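Local coordinates for angiopoietin-related protein 3 (PDB 6EUA), which raises plasma triglycerides by inhibiting lipoprotein lipase and mediates endothelial cell adhesion through its fibrinogen-like C-terminal domain, at residues Pro10-Cys13 / Thr14-Tyr17. Sequence-based numbering, arbitrary orientation.
Sequences PAEC and TTIY
Glu12 N-caps helix 13-18 with its carboxylate, the side chain folding back to meet the amides of Thr14 and Thr15 at the helix start. Thr15 N donates to Glu12 OE1 (3.0 Å) on the syn side but tilted out of the carboxylate plane. Thr14 N reaches Glu12 OE2 (3.1 Å) almost straight, at 170°, but from above the carboxylate plane, and adds a weak bond to OE1. With CG between its backbone N and carbonyl carbon (chi1 52°) and a bend at chi2 (75°), the chain curls back to these N-H groups, and the helix N-terminus would probably favour the charged carboxylate. A water joins Glu12 OE2 to Thr14 OG1. The backbone carbonyl of Glu12 is gripped as well: Ile16 N donates to Glu12 O (3.2 Å) in the carbonyl plane, and the hydroxyl Thr15 OG1 gives a second bond to it (3.2 Å), tilted from that plane. One residue on, Tyr17 N to Cys13 O (2.8 Å) continues the helical pattern. Between apolar side chains, Pro10 CB lies 3.5 Å from Ile16 CG1, the two crossing at about a right angle. Within the fibrinogen-like domain, the Cys13-Cys41 disulfide ties this short helix to strand 37-44, Ile16 also packs on strand 25-29, and Glu12 and Thr14 touch Pro220 of strand 213-220.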
loop_
_atom_site.group_PDB
_atom_site.type_symbol
_atom_site.label_atom_id
_atom_site.label_comp_id
_atom_site.label_asym_id
_atom_site.label_seq_id
_atom_site.Cartn_x
_atom_site.Cartn_y
_atom_site.Cartn_z
ATOM N N PRO A 10 -18.845 6.271 -4.845
ATOM C CA PRO A 10 -18.566 6.389 -6.281
ATOM C C PRO A 10 -18.715 5.065 -7.009
ATOM O O PRO A 10 -18.466 3.991 -6.454
ATOM C CB PRO A 10 -17.110 6.874 -6.314
ATOM C CG PRO A 10 -16.882 7.499 -4.975
ATOM C CD PRO A 10 -17.710 6.711 -4.016
ATOM N N ALA A 11 -19.097 5.162 -8.286
ATOM C CA ALA A 11 -19.334 3.970 -9.099
ATOM C C ALA A 11 -18.034 3.316 -9.538
ATOM O O ALA A 11 -17.966 2.085 -9.651
ATOM C CB ALA A 11 -20.181 4.322 -10.320
ATOM N N GLU A 12 -17.005 4.117 -9.810
ATOM C CA GLU A 12 -15.689 3.600 -10.189
ATOM C C GLU A 12 -14.680 4.751 -10.129
ATOM O O GLU A 12 -14.968 5.809 -9.573
ATOM C CB GLU A 12 -15.733 2.902 -11.560
ATOM C CG GLU A 12 -16.353 3.721 -12.681
ATOM C CD GLU A 12 -15.427 4.810 -13.166
ATOM O OE1 GLU A 12 -15.747 5.973 -12.878
ATOM O OE2 GLU A 12 -14.396 4.514 -13.813
ATOM N N CYS A 13 -13.492 4.522 -10.711
ATOM C CA CYS A 13 -12.348 5.389 -10.452
ATOM C C CYS A 13 -12.490 6.764 -11.109
ATOM O O CYS A 13 -11.971 7.756 -10.579
ATOM C CB CYS A 13 -11.064 4.696 -10.911
ATOM S SG CYS A 13 -10.547 3.302 -9.829
ATOM N N THR A 14 -13.158 6.846 -12.263
ATOM C CA THR A 14 -13.318 8.135 -12.926
ATOM C C THR A 14 -14.131 9.086 -12.061
ATOM O O THR A 14 -13.820 10.284 -11.967
ATOM C CB THR A 14 -13.981 7.942 -14.290
ATOM O OG1 THR A 14 -13.096 7.217 -15.144
ATOM C CG2 THR A 14 -14.352 9.280 -14.941
ATOM N N THR A 15 -15.175 8.574 -11.404
ATOM C CA THR A 15 -15.952 9.448 -10.539
ATOM C C THR A 15 -15.202 9.737 -9.237
ATOM O O THR A 15 -15.387 10.787 -8.619
ATOM C CB THR A 15 -17.308 8.825 -10.252
ATOM O OG1 THR A 15 -17.218 7.989 -9.108
ATOM C CG2 THR A 15 -17.769 7.958 -11.426
ATOM N N ILE A 16 -14.358 8.810 -8.787
ATOM C CA ILE A 16 -13.474 9.120 -7.669
ATOM C C ILE A 16 -12.555 10.279 -8.035
ATOM O O ILE A 16 -12.402 11.233 -7.264
ATOM C CB ILE A 16 -12.687 7.862 -7.248
ATOM C CG1 ILE A 16 -13.591 6.952 -6.427
ATOM C CG2 ILE A 16 -11.434 8.239 -6.462
ATOM C CD1 ILE A 16 -13.027 5.616 -6.164
ATOM N N TYR A 17 -11.936 10.217 -9.222
ATOM C CA TYR A 17 -11.093 11.313 -9.682
ATOM C C TYR A 17 -11.885 12.608 -9.784
ATOM O O TYR A 17 -11.489 13.634 -9.220
ATOM C CB TYR A 17 -10.449 10.950 -11.022
ATOM C CG TYR A 17 -9.483 11.986 -11.541
ATOM C CD1 TYR A 17 -9.935 13.043 -12.317
ATOM C CD2 TYR A 17 -8.112 11.904 -11.271
ATOM C CE1 TYR A 17 -9.067 13.988 -12.803
ATOM C CE2 TYR A 17 -7.230 12.861 -11.760
ATOM C CZ TYR A 17 -7.722 13.897 -12.531
ATOM O OH TYR A 17 -6.869 14.855 -13.021
HETATM O O HOH W 1 -11.431 5.436 -14.797
#